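Local coordinates for protein putative hydrolase (Bacteroides ovatus, PDB 4HBS) that is of unknown function but is probably a hydrolase, folded as a five-bladed beta-propeller, at residues L66-F72 / T206-L210; S74-Y80 / C92-S98; F79-I83 / Y128-R132; M358-H362 / L371-T375. All coordinates share one frame; numbering follows the deposited sequence.

Contact 1 (L66-F72 / T206-L210); sequences LPDGNIF and TYMKL
The first torsion of Tyr207 and a bend further out in Met208 bring both side chains onto 66-72. In Tyr207, CG lies trans to the backbone N (chi1 -157°), and the phenol reaches straight at the turn around Asp68. Met208, here selenomethionine, is bent at chi2 (-59°) and swings SE beside Phe72. Both are the central residues of a type II turn from Thr206 to Lys209.

The Tyr207 hydroxyl is held by two hydrogen bonds. Tyr207 OH donates to Asp68 OD2 at 2.8 Å. OD2 is met on its syn side and lies at the edge of the phenol ring, with the carboxylate turned well out of the ring plane. Asn70 ND2 donates to Tyr207 OH at 3.1 Å. This bond is nearly straight at 167° and stays in the amide plane, which stands almost upright to the ring. The two grips should limit how the phenol can swing. Asp68 OD1 also accepts from Asn70 N at 3.2 Å, an Asx turn that orients the carboxylate. It overlaps the type I turn from Leu66 to Gly69.

Beside this polar cluster the contact is apolar. Leu66 CD1 meets Met208 CE tip to tip at 3.7 Å. Met208 SE sits 4.6 Å from the Phe72 ring centroid, a Met-aromatic contact made obliquely.

Residues 66-72 hold the turn after strand 60-65 and the start of strand 71-75. Residues 206-210 lead into strand 210-218 of another four-stranded sheet, probably the adjacent propeller blade. Met170 of strand 169-178 touches both Phe72 and Met208, and Val101 of strand 98-102 touches Met208 and Asn70.

Contact 2 (S74-Y80 / C92-S98); sequences SFNDSFY and CSFPRNS
Cys92 starts the segment by packing CB against Phe79 CD1. The two segments form two antiparallel hydrogen-bonded pairs with an irregular stretch between them. Ser93 pairs with Tyr80 by two backbone bonds; its OG turns to Val131 O. Phe94 lays its ring on Phe79 in an offset stack, centroids 4.3 Å apart and planes at 26°. Phe94 CE1 sits over the centre of the Phe79 face. Asp77 CB also touches a face of the Phe94 ring, a CH-pi contact at 4.0 Å from its centroid. Without the Phe79 ring, as with an alanine here, Phe94 would probably lose its stacking partner and be held less firmly.

Pro95 O accepts from Ser78 N, and its ring crosses Tyr80 at about a right angle. Arg96 runs beside Asp77, and Arg96 NH1 donates to Asp77 OD1 at 3.0 Å within a salt bridge that also brings OD2 to 2.8 Å. Trp159 NE1 donates to the same OD1, and Arg96 NE bonds Asp153 O. Asn97 ND2 donates to Tyr158 O, and its OD1 accepts from Ile135 N. Ser98 pairs with Phe75, while Ser98 OG hydrogen-bonds Tyr80 OH at 2.7 Å, in the plane of the phenol ring.

Contact 3 (F79-I83 / Y128-R132); sequences FYGVI and YYQVR
Tyr80 and Val131 bury the largest areas in this contact, with Val82 and Tyr128 adding a smaller patch beside them. Val131 rests on one face of the Tyr80 ring. Val131 CB is 3.9 Å from the Tyr80 ring centroid, a CH-pi contact set off toward the rim. The CG2 branch reaches past CB to Tyr80 CD2 and CG. Val131 has CG1 trans to the backbone N (chi1 167°), which leaves CG2 as the methyl turned to the ring. Replacing Tyr80 by an alanine is likely to leave Val131 CB and CG2 without the ring they pack on and to open a gap between the two segments.

The touching parts, 80-82 and 128-131, run nearly antiparallel, 164° apart, but share no hydrogen bond. They meet instead through a CA-H...O contact from Gln130 CA to Tyr80 O at 3.6 Å. Tyr129 O lies at the edge of the Tyr80 ring, 3.6 Å from Tyr80 CB. Farther along, Val82 CG2 approaches the edge of the Tyr128 ring at CD2, 4.0 Å away. The Tyr128 ring has Tyr129 CD1 over the centre of one face.

The first segment turns a corner at Gly81. Strand 79-80 before it pairs with strand 55-57, whose Trp55 meets the Tyr80 ring edge-to-face. Strand 82-84 after it pairs with strand 88-93. The second segment enters the weakly bonded strand 131-132, which lies against strand 116-117, where Arg132 forms a salt bridge with Asp116. The contact thus brings three small two-stranded sheets together.

Contact 4 (M358-H362 / L371-T375); sequences MVNIH and LVIST
The His362 imidazole meets Ser374 at its edge, with Ser374 CB in the ring plane. The two residues face each other across a beta hairpin, at the margin of a five-stranded antiparallel sheet. His362 NE2 and Ser374 OG are hydrogen-bonded at 2.8 Å, almost straight at 175°. ND1 bonds Thr63 OG1; both ring nitrogens are engaged, which should hold the ring's rotation. Val372 O approaches the ring obliquely. In the other flat group, the Asn360 amide, ND2 donates to Val61 O, beyond the hairpin.

Asn360 and Ser374 form a hydrogen-bonded pair: Asn360 N to Ser374 O and Ser374 N to Asn360 O are both 2.9 Å. The bond from His362 N to Val372 O follows, more bent at 135°. Ile361 and Ile373 form the non-hydrogen-bonded pair between them.

Their side chains make the apolar face. Ile361 CD1 touches Leu371 CD2 at 3.7 Å and Ile373 CG1 at 3.8 Å, and Val359 CG1 touches Ile373 CG2. Ile310 and Leu338 of the neighbouring four-stranded sheet lie against this face. On the Asn360 and Ser374 face, a water hydrogen-bonds Met358 O at 2.8 Å and Ser374 OG at 2.9 Å.

In the fold
Contacts 2 and 3 fall, along the chain, between the two halves of contact 1; contact 4 follows near the C-terminal end. Contacts 2 and 3 are closest, with centres about 9 Å apart. They share Phe79, Tyr80 and strand 79-80, and a probable hydrogen bond joins Ser93 OG to Val131 O. Contact 1 shares strand 71-75 with contact 2, but their centres are about 20 Å apart. The centre of contact 4 lies about 7 Å from that of the molecule. It touches contact 2 where Met358 CE packs on Asn76 ND2. Contact 1 joins the sheet of strand 71-75 to that of strand 210-218; contacts 2 and 3 continue into small two-stranded sheets; contact 4 lies within a five-stranded sheet.

Contact 1 (L66-F72 / T206-L210)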
loop_
_atom_site.group_PDB
_atom_site.type_symbol
_atom_site.label_atom_id
_atom_site.label_comp_id
_atom_site.label_asym_id
_atom_site.label_seq_id
_atom_site.Cartn_x
_atom_site.Cartn_y
_atom_site.Cartn_z
ATOM N N LEU A 66 -0.962 13.890 -6.197
ATOM C CA LEU A 66 -1.142 15.206 -5.581
ATOM C C LEU A 66 -1.678 16.204 -6.602
ATOM O O LEU A 66 -1.595 15.949 -7.806
ATOM C CB LEU A 66 0.184 15.700 -4.980
ATOM C CG LEU A 66 0.770 14.829 -3.866
ATOM C CD1 LEU A 66 2.088 15.365 -3.413
ATOM C CD2 LEU A 66 -0.176 14.718 -2.706
ATOM N N PRO A 67 -2.230 17.356 -6.166
ATOM C CA PRO A 67 -2.779 18.317 -7.149
ATOM C C PRO A 67 -1.730 19.079 -7.986
ATOM O O PRO A 67 -2.104 19.681 -8.992
ATOM C CB PRO A 67 -3.585 19.296 -6.278
ATOM C CG PRO A 67 -3.633 18.691 -4.924
ATOM C CD PRO A 67 -2.430 17.847 -4.786
ATOM N N ASP A 68 -0.436 19.056 -7.585
ATOM C CA ASP A 68 0.642 19.756 -8.308
ATOM C C ASP A 68 1.346 18.855 -9.355
ATOM O O ASP A 68 2.356 19.272 -9.920
ATOM C CB ASP A 68 1.679 20.333 -7.313
ATOM C CG ASP A 68 2.147 19.373 -6.229
ATOM O OD1 ASP A 68 2.472 18.209 -6.563
ATOM O OD2 ASP A 68 2.122 19.765 -5.041
ATOM N N GLY A 69 0.816 17.651 -9.605
ATOM C CA GLY A 69 1.381 16.729 -10.579
ATOM C C GLY A 69 2.331 15.702 -10.001
ATOM O O GLY A 69 2.709 14.765 -10.710
ATOM N N ASN A 70 2.738 15.857 -8.717
ATOM C CA ASN A 70 3.636 14.903 -8.062
ATOM C C ASN A 70 2.824 13.766 -7.478
ATOM O O ASN A 70 1.594 13.845 -7.439
ATOM C CB ASN A 70 4.437 15.581 -6.949
ATOM C CG ASN A 70 5.219 16.797 -7.376
ATOM O OD1 ASN A 70 5.740 16.864 -8.483
ATOM N ND2 ASN A 70 5.301 17.805 -6.510
ATOM N N ILE A 71 3.516 12.698 -7.025
ATOM C CA ILE A 71 2.905 11.515 -6.404
ATOM C C ILE A 71 3.583 11.289 -5.069
ATOM O O ILE A 71 4.814 11.311 -4.991
ATOM C CB ILE A 71 3.006 10.255 -7.311
ATOM C CG1 ILE A 71 2.247 10.478 -8.625
ATOM C CG2 ILE A 71 2.486 8.994 -6.568
ATOM C CD1 ILE A 71 2.494 9.491 -9.628
ATOM N N PHE A 72 2.784 11.054 -4.023
ATOM C CA PHE A 72 3.286 10.813 -2.675
ATOM C C PHE A 72 3.371 9.299 -2.442
ATOM O O PHE A 72 2.382 8.609 -2.623
ATOM C CB PHE A 72 2.362 11.490 -1.648
ATOM C CG PHE A 72 2.557 11.013 -0.234
ATOM C CD1 PHE A 72 3.512 11.591 0.586
ATOM C CD2 PHE A 72 1.836 9.933 0.254
ATOM C CE1 PHE A 72 3.740 11.096 1.869
ATOM C CE2 PHE A 72 2.066 9.440 1.533
ATOM C CZ PHE A 72 3.023 10.014 2.330
ATOM N N THR A 206 8.896 23.693 3.720
ATOM C CA THR A 206 7.442 23.613 3.844
ATOM C C THR A 206 6.822 22.370 3.176
ATOM O O THR A 206 5.886 21.798 3.732
ATOM C CB THR A 206 6.801 24.896 3.259
ATOM O OG1 THR A 206 7.315 25.154 1.948
ATOM C CG2 THR A 206 7.067 26.107 4.125
ATOM N N TYR A 207 7.311 21.976 1.985
ATOM C CA TYR A 207 6.724 20.871 1.213
ATOM C C TYR A 207 6.787 19.501 1.906
ATOM O O TYR A 207 7.876 18.981 2.189
ATOM C CB TYR A 207 7.367 20.754 -0.164
ATOM C CG TYR A 207 6.466 20.041 -1.139
ATOM C CD1 TYR A 207 5.447 20.720 -1.799
ATOM C CD2 TYR A 207 6.569 18.673 -1.340
ATOM C CE1 TYR A 207 4.589 20.062 -2.673
ATOM C CE2 TYR A 207 5.718 18.008 -2.211
ATOM C CZ TYR A 207 4.735 18.707 -2.884
ATOM O OH TYR A 207 3.901 18.054 -3.754
HETATM N N MSE A 208 5.583 18.890 2.091
HETATM C CA MSE A 208 5.339 17.605 2.751
HETATM C C MSE A 208 5.788 17.621 4.232
HETATM O O MSE A 208 6.050 16.561 4.812
HETATM C CB MSE A 208 5.959 16.420 1.976
HETATM C CG MSE A 208 4.997 15.774 0.985
HETATM SE SE MSE A 208 3.340 15.067 1.770
HETATM C CE MSE A 208 2.281 15.182 0.270
ATOM N N LYS A 209 5.778 18.815 4.871
ATOM C CA LYS A 209 6.095 18.930 6.288
ATOM C C LYS A 209 4.833 18.550 7.044
ATOM O O LYS A 209 3.735 18.918 6.607
ATOM C CB LYS A 209 6.575 20.353 6.667
ATOM N N LEU A 210 4.979 17.788 8.152
ATOM C CA LEU A 210 3.847 17.392 8.999
ATOM C C LEU A 210 3.323 18.640 9.753
ATOM O O LEU A 210 3.965 19.096 10.704
ATOM C CB LEU A 210 4.296 16.289 9.979
ATOM C CG LEU A 210 3.266 15.708 10.961
ATOM C CD1 LEU A 210 2.088 15.105 10.247
ATOM C CD2 LEU A 210 3.901 14.623 11.802
#

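Contact 2 (S74-Y80 / C92-S98)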
loop_
_atom_site.group_PDB
_atom_site.type_symbol
_atom_site.label_atom_id
_atom_site.label_comp_id
_atom_site.label_asym_id
_atom_site.label_seq_id
_atom_site.Cartn_x
_atom_site.Cartn_y
_atom_site.Cartn_z
ATOM N N SER A 74 4.354 6.265 0.423
ATOM C CA SER A 74 4.635 5.970 1.833
ATOM C C SER A 74 5.073 4.529 1.970
ATOM O O SER A 74 4.576 3.654 1.252
ATOM C CB SER A 74 3.440 6.251 2.736
ATOM O OG SER A 74 2.336 5.401 2.506
ATOM N N PHE A 75 6.014 4.278 2.882
ATOM C CA PHE A 75 6.554 2.948 3.121
ATOM C C PHE A 75 6.502 2.635 4.570
ATOM O O PHE A 75 6.509 3.539 5.407
ATOM C CB PHE A 75 8.014 2.834 2.627
ATOM C CG PHE A 75 8.206 3.282 1.198
ATOM C CD1 PHE A 75 8.364 4.627 0.892
ATOM C CD2 PHE A 75 8.175 2.364 0.149
ATOM C CE1 PHE A 75 8.463 5.053 -0.429
ATOM C CE2 PHE A 75 8.271 2.799 -1.179
ATOM C CZ PHE A 75 8.423 4.143 -1.455
ATOM N N ASN A 76 6.486 1.334 4.871
ATOM C CA ASN A 76 6.498 0.788 6.218
ATOM C C ASN A 76 7.957 0.401 6.453
ATOM O O ASN A 76 8.840 1.168 6.023
ATOM C CB ASN A 76 5.480 -0.375 6.326
ATOM C CG ASN A 76 4.034 0.066 6.243
ATOM O OD1 ASN A 76 3.697 1.225 6.464
ATOM N ND2 ASN A 76 3.142 -0.851 5.912
ATOM N N ASP A 77 8.248 -0.740 7.107
ATOM C CA ASP A 77 9.622 -1.120 7.404
ATOM C C ASP A 77 10.456 -1.142 6.125
ATOM O O ASP A 77 10.146 -1.920 5.228
ATOM C CB ASP A 77 9.658 -2.471 8.105
ATOM C CG ASP A 77 9.060 -2.512 9.493
ATOM O OD1 ASP A 77 8.567 -1.462 9.965
ATOM O OD2 ASP A 77 9.061 -3.603 10.107
ATOM N N SER A 78 11.455 -0.220 6.002
ATOM C CA SER A 78 12.303 -0.101 4.811
ATOM C C SER A 78 13.779 -0.017 5.147
ATOM O O SER A 78 14.134 0.587 6.142
ATOM C CB SER A 78 11.932 1.151 4.021
ATOM O OG SER A 78 10.619 1.097 3.497
ATOM N N PHE A 79 14.641 -0.572 4.266
ATOM C CA PHE A 79 16.095 -0.527 4.400
ATOM C C PHE A 79 16.646 0.739 3.745
ATOM O O PHE A 79 16.421 0.970 2.561
ATOM C CB PHE A 79 16.767 -1.743 3.747
ATOM C CG PHE A 79 16.506 -3.056 4.422
ATOM C CD1 PHE A 79 17.016 -3.321 5.683
ATOM C CD2 PHE A 79 15.789 -4.057 3.779
ATOM C CE1 PHE A 79 16.763 -4.543 6.316
ATOM C CE2 PHE A 79 15.543 -5.279 4.410
ATOM C CZ PHE A 79 16.029 -5.513 5.676
ATOM N N TYR A 80 17.388 1.531 4.515
ATOM C CA TYR A 80 18.052 2.731 4.055
ATOM C C TYR A 80 19.499 2.516 4.295
ATOM O O TYR A 80 19.871 2.299 5.437
ATOM C CB TYR A 80 17.546 3.937 4.819
ATOM C CG TYR A 80 16.245 4.466 4.281
ATOM C CD1 TYR A 80 15.031 3.994 4.759
ATOM C CD2 TYR A 80 16.223 5.449 3.296
ATOM C CE1 TYR A 80 13.821 4.490 4.276
ATOM C CE2 TYR A 80 15.025 5.997 2.850
ATOM C CZ TYR A 80 13.822 5.504 3.329
ATOM O OH TYR A 80 12.630 5.974 2.837
ATOM N N CYS A 92 22.602 -1.165 6.521
ATOM C CA CYS A 92 21.316 -0.463 6.406
ATOM C C CYS A 92 20.653 -0.212 7.747
ATOM O O CYS A 92 20.867 -0.931 8.714
ATOM C CB CYS A 92 20.364 -1.241 5.499
ATOM S SG CYS A 92 20.855 -1.288 3.760
ATOM N N SER A 93 19.754 0.764 7.736
ATOM C CA SER A 93 18.872 1.157 8.822
ATOM C C SER A 93 17.555 0.516 8.517
ATOM O O SER A 93 17.291 0.283 7.347
ATOM C CB SER A 93 18.709 2.669 8.817
ATOM O OG SER A 93 18.705 3.209 10.126
ATOM N N PHE A 94 16.680 0.303 9.490
ATOM C CA PHE A 94 15.385 -0.288 9.179
ATOM C C PHE A 94 14.241 0.547 9.793
ATOM O O PHE A 94 13.434 0.008 10.574
ATOM C CB PHE A 94 15.365 -1.766 9.638
ATOM C CG PHE A 94 14.371 -2.676 8.934
ATOM C CD1 PHE A 94 14.252 -2.667 7.547
ATOM C CD2 PHE A 94 13.613 -3.596 9.651
ATOM C CE1 PHE A 94 13.357 -3.509 6.907
ATOM C CE2 PHE A 94 12.738 -4.465 8.996
ATOM C CZ PHE A 94 12.636 -4.436 7.631
ATOM N N PRO A 95 14.111 1.856 9.389
ATOM C CA PRO A 95 13.021 2.703 9.912
ATOM C C PRO A 95 11.632 2.083 9.789
ATOM O O PRO A 95 11.347 1.435 8.790
ATOM C CB PRO A 95 13.118 3.971 9.041
ATOM C CG PRO A 95 13.958 3.606 7.904
ATOM C CD PRO A 95 14.938 2.639 8.458
ATOM N N ARG A 96 10.755 2.320 10.780
ATOM C CA ARG A 96 9.401 1.751 10.762
ATOM C C ARG A 96 8.509 2.368 9.709
ATOM O O ARG A 96 7.559 1.720 9.288
ATOM C CB ARG A 96 8.744 1.799 12.153
ATOM C CG ARG A 96 9.545 1.050 13.227
ATOM C CD ARG A 96 10.194 -0.265 12.738
ATOM N NE ARG A 96 10.182 -1.336 13.752
ATOM C CZ ARG A 96 9.450 -2.451 13.697
ATOM N NH1 ARG A 96 8.627 -2.667 12.681
ATOM N NH2 ARG A 96 9.522 -3.349 14.673
ATOM N N ASN A 97 8.842 3.544 9.221
ATOM C CA ASN A 97 8.109 4.165 8.132
ATOM C C ASN A 97 8.918 5.314 7.562
ATOM O O ASN A 97 9.816 5.849 8.221
ATOM C CB ASN A 97 6.706 4.640 8.556
ATOM C CG ASN A 97 6.706 5.552 9.746
ATOM O OD1 ASN A 97 7.279 6.632 9.705
ATOM N ND2 ASN A 97 6.097 5.135 10.855
ATOM N N SER A 98 8.591 5.684 6.341
ATOM C CA SER A 98 9.257 6.765 5.637
ATOM C C SER A 98 8.402 7.187 4.484
ATOM O O SER A 98 7.445 6.484 4.141
ATOM C CB SER A 98 10.641 6.334 5.154
ATOM O OG SER A 98 10.599 5.141 4.393
#

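Contact 3 (F79-I83 / Y128-R132)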
loop_
_atom_site.group_PDB
_atom_site.type_symbol
_atom_site.label_atom_id
_atom_site.label_comp_id
_atom_site.label_asym_id
_atom_site.label_seq_id
_atom_site.Cartn_x
_atom_site.Cartn_y
_atom_site.Cartn_z
ATOM N N PHE A 79 14.641 -0.572 4.266
ATOM C CA PHE A 79 16.095 -0.527 4.400
ATOM C C PHE A 79 16.646 0.739 3.745
ATOM O O PHE A 79 16.421 0.970 2.561
ATOM C CB PHE A 79 16.767 -1.743 3.747
ATOM C CG PHE A 79 16.506 -3.056 4.422
ATOM C CD1 PHE A 79 17.016 -3.321 5.683
ATOM C CD2 PHE A 79 15.789 -4.057 3.779
ATOM C CE1 PHE A 79 16.763 -4.543 6.316
ATOM C CE2 PHE A 79 15.543 -5.279 4.410
ATOM C CZ PHE A 79 16.029 -5.513 5.676
ATOM N N TYR A 80 17.388 1.531 4.515
ATOM C CA TYR A 80 18.052 2.731 4.055
ATOM C C TYR A 80 19.499 2.516 4.295
ATOM O O TYR A 80 19.871 2.299 5.437
ATOM C CB TYR A 80 17.546 3.937 4.819
ATOM C CG TYR A 80 16.245 4.466 4.281
ATOM C CD1 TYR A 80 15.031 3.994 4.759
ATOM C CD2 TYR A 80 16.223 5.449 3.296
ATOM C CE1 TYR A 80 13.821 4.490 4.276
ATOM C CE2 TYR A 80 15.025 5.997 2.850
ATOM C CZ TYR A 80 13.822 5.504 3.329
ATOM O OH TYR A 80 12.630 5.974 2.837
ATOM N N GLY A 81 20.306 2.496 3.240
ATOM C CA GLY A 81 21.728 2.245 3.378
ATOM C C GLY A 81 22.438 1.980 2.074
ATOM O O GLY A 81 22.170 2.648 1.075
ATOM N N VAL A 82 23.326 0.976 2.073
ATOM C CA VAL A 82 24.211 0.662 0.952
ATOM C C VAL A 82 23.984 -0.754 0.372
ATOM O O VAL A 82 23.908 -1.723 1.124
ATOM C CB VAL A 82 25.678 0.827 1.469
ATOM C CG1 VAL A 82 26.686 0.145 0.555
ATOM C CG2 VAL A 82 26.025 2.298 1.633
ATOM N N ILE A 83 23.937 -0.859 -0.977
ATOM C CA ILE A 83 23.853 -2.149 -1.690
ATOM C C ILE A 83 25.187 -2.324 -2.393
ATOM O O ILE A 83 25.610 -1.431 -3.140
ATOM C CB ILE A 83 22.684 -2.247 -2.684
ATOM C CG1 ILE A 83 21.324 -1.972 -2.021
ATOM C CG2 ILE A 83 22.702 -3.575 -3.396
ATOM C CD1 ILE A 83 20.901 -2.938 -0.978
ATOM N N TYR A 128 26.101 5.526 6.854
ATOM C CA TYR A 128 26.002 6.237 5.572
ATOM C C TYR A 128 24.670 5.964 4.880
ATOM O O TYR A 128 24.333 4.818 4.598
ATOM C CB TYR A 128 27.154 5.841 4.654
ATOM C CG TYR A 128 27.267 6.667 3.397
ATOM C CD1 TYR A 128 27.478 8.040 3.459
ATOM C CD2 TYR A 128 27.313 6.062 2.148
ATOM C CE1 TYR A 128 27.669 8.799 2.307
ATOM C CE2 TYR A 128 27.546 6.802 0.992
ATOM C CZ TYR A 128 27.716 8.175 1.072
ATOM O OH TYR A 128 27.921 8.928 -0.069
ATOM N N TYR A 129 23.908 7.034 4.641
ATOM C CA TYR A 129 22.599 7.029 4.004
ATOM C C TYR A 129 21.574 6.185 4.774
ATOM O O TYR A 129 20.548 5.804 4.212
ATOM C CB TYR A 129 22.704 6.640 2.527
ATOM C CG TYR A 129 22.932 7.855 1.653
ATOM C CD1 TYR A 129 24.203 8.375 1.469
ATOM C CD2 TYR A 129 21.863 8.527 1.070
ATOM C CE1 TYR A 129 24.417 9.503 0.679
ATOM C CE2 TYR A 129 22.061 9.656 0.282
ATOM C CZ TYR A 129 23.340 10.145 0.087
ATOM O OH TYR A 129 23.557 11.265 -0.695
ATOM N N GLN A 130 21.788 6.028 6.100
ATOM C CA GLN A 130 20.858 5.360 7.008
ATOM C C GLN A 130 19.854 6.425 7.461
ATOM O O GLN A 130 20.190 7.613 7.485
ATOM C CB GLN A 130 21.609 4.717 8.172
ATOM C CG GLN A 130 22.403 3.496 7.717
ATOM C CD GLN A 130 22.856 2.614 8.835
ATOM O OE1 GLN A 130 22.309 2.628 9.934
ATOM N NE2 GLN A 130 23.881 1.834 8.584
ATOM N N VAL A 131 18.601 6.021 7.708
ATOM C CA VAL A 131 17.502 6.930 8.008
ATOM C C VAL A 131 16.798 6.542 9.303
ATOM O O VAL A 131 16.901 5.399 9.745
ATOM C CB VAL A 131 16.551 6.876 6.783
ATOM C CG1 VAL A 131 15.195 7.518 7.054
ATOM C CG2 VAL A 131 17.219 7.505 5.563
ATOM N N ARG A 132 16.113 7.527 9.924
ATOM C CA ARG A 132 15.301 7.351 11.128
ATOM C C ARG A 132 13.813 7.274 10.753
ATOM O O ARG A 132 13.411 7.837 9.733
ATOM C CB ARG A 132 15.507 8.522 12.080
ATOM C CG ARG A 132 16.948 8.854 12.349
ATOM C CD ARG A 132 17.044 9.918 13.405
ATOM N NE ARG A 132 18.430 10.203 13.772
ATOM C CZ ARG A 132 19.260 11.001 13.103
ATOM N NH1 ARG A 132 18.861 11.609 11.992
ATOM N NH2 ARG A 132 20.498 11.196 13.540
#

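Contact 4 (M358-H362 / L371-T375)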
loop_
_atom_site.group_PDB
_atom_site.type_symbol
_atom_site.label_atom_id
_atom_site.label_comp_id
_atom_site.label_asym_id
_atom_site.label_seq_id
_atom_site.Cartn_x
_atom_site.Cartn_y
_atom_site.Cartn_z
HETATM N N MSE A 358 0.450 -7.293 0.581
HETATM C CA MSE A 358 0.257 -5.894 0.260
HETATM C C MSE A 358 0.119 -5.677 -1.250
HETATM O O MSE A 358 0.875 -4.906 -1.858
HETATM C CB MSE A 358 1.421 -5.081 0.813
HETATM C CG MSE A 358 1.042 -3.669 1.127
HETATM SE SE MSE A 358 0.096 -3.526 2.792
HETATM C CE MSE A 358 1.665 -3.824 3.981
ATOM N N VAL A 359 -0.827 -6.382 -1.859
ATOM C CA VAL A 359 -1.076 -6.222 -3.285
ATOM C C VAL A 359 -1.872 -4.938 -3.388
ATOM O O VAL A 359 -3.046 -4.915 -3.011
ATOM C CB VAL A 359 -1.766 -7.444 -3.905
ATOM C CG1 VAL A 359 -1.967 -7.244 -5.395
ATOM C CG2 VAL A 359 -0.934 -8.697 -3.654
ATOM N N ASN A 360 -1.174 -3.842 -3.767
ATOM C CA ASN A 360 -1.704 -2.485 -3.824
ATOM C C ASN A 360 -1.966 -2.018 -5.210
ATOM O O ASN A 360 -1.294 -2.432 -6.136
ATOM C CB ASN A 360 -0.738 -1.517 -3.139
ATOM C CG ASN A 360 -0.780 -1.620 -1.632
ATOM O OD1 ASN A 360 -1.640 -2.294 -1.044
ATOM N ND2 ASN A 360 0.136 -0.938 -0.972
ATOM N N ILE A 361 -2.921 -1.088 -5.324
ATOM C CA ILE A 361 -3.422 -0.506 -6.568
ATOM C C ILE A 361 -2.932 0.947 -6.621
ATOM O O ILE A 361 -2.886 1.600 -5.577
ATOM C CB ILE A 361 -4.979 -0.694 -6.536
ATOM C CG1 ILE A 361 -5.376 -1.959 -7.295
ATOM C CG2 ILE A 361 -5.795 0.522 -6.958
ATOM C CD1 ILE A 361 -5.360 -1.811 -8.788
ATOM N N HIS A 362 -2.495 1.435 -7.813
ATOM C CA HIS A 362 -1.908 2.788 -7.971
ATOM C C HIS A 362 -2.532 3.561 -9.145
ATOM O O HIS A 362 -1.911 3.719 -10.198
ATOM C CB HIS A 362 -0.376 2.689 -8.151
ATOM C CG HIS A 362 0.297 1.929 -7.059
ATOM N ND1 HIS A 362 0.354 2.425 -5.776
ATOM C CD2 HIS A 362 0.851 0.698 -7.076
ATOM C CE1 HIS A 362 0.983 1.515 -5.058
ATOM N NE2 HIS A 362 1.294 0.446 -5.796
ATOM N N LEU A 371 -4.710 -1.193 -14.757
ATOM C CA LEU A 371 -4.484 -1.253 -13.311
ATOM C C LEU A 371 -3.010 -1.273 -13.083
ATOM O O LEU A 371 -2.337 -1.987 -13.807
ATOM C CB LEU A 371 -5.111 -2.494 -12.672
ATOM C CG LEU A 371 -6.604 -2.618 -12.804
ATOM C CD1 LEU A 371 -7.039 -4.038 -12.556
ATOM C CD2 LEU A 371 -7.326 -1.686 -11.872
ATOM N N VAL A 372 -2.487 -0.487 -12.123
ATOM C CA VAL A 372 -1.061 -0.518 -11.788
ATOM C C VAL A 372 -0.994 -1.110 -10.392
ATOM O O VAL A 372 -1.473 -0.496 -9.445
ATOM C CB VAL A 372 -0.363 0.842 -11.906
ATOM C CG1 VAL A 372 1.153 0.680 -11.755
ATOM C CG2 VAL A 372 -0.703 1.497 -13.233
ATOM N N ILE A 373 -0.492 -2.345 -10.287
ATOM C CA ILE A 373 -0.439 -3.117 -9.050
ATOM C C ILE A 373 1.010 -3.290 -8.598
ATOM O O ILE A 373 1.909 -3.365 -9.432
ATOM C CB ILE A 373 -1.137 -4.493 -9.301
ATOM C CG1 ILE A 373 -2.651 -4.296 -9.552
ATOM C CG2 ILE A 373 -0.918 -5.469 -8.148
ATOM C CD1 ILE A 373 -3.288 -5.370 -10.312
ATOM N N SER A 374 1.232 -3.363 -7.286
ATOM C CA SER A 374 2.561 -3.569 -6.720
ATOM C C SER A 374 2.456 -4.528 -5.561
ATOM O O SER A 374 1.498 -4.450 -4.799
ATOM C CB SER A 374 3.180 -2.247 -6.266
ATOM O OG SER A 374 2.728 -1.822 -4.990
ATOM N N THR A 375 3.432 -5.430 -5.421
ATOM C CA THR A 375 3.470 -6.395 -4.332
ATOM C C THR A 375 4.510 -6.006 -3.310
ATOM O O THR A 375 5.203 -5.010 -3.460
ATOM C CB THR A 375 3.838 -7.771 -4.879
ATOM O OG1 THR A 375 5.167 -7.736 -5.414
ATOM C CG2 THR A 375 2.864 -8.272 -5.893
HETATM O O HOH W 1 2.514 -2.699 -2.237
#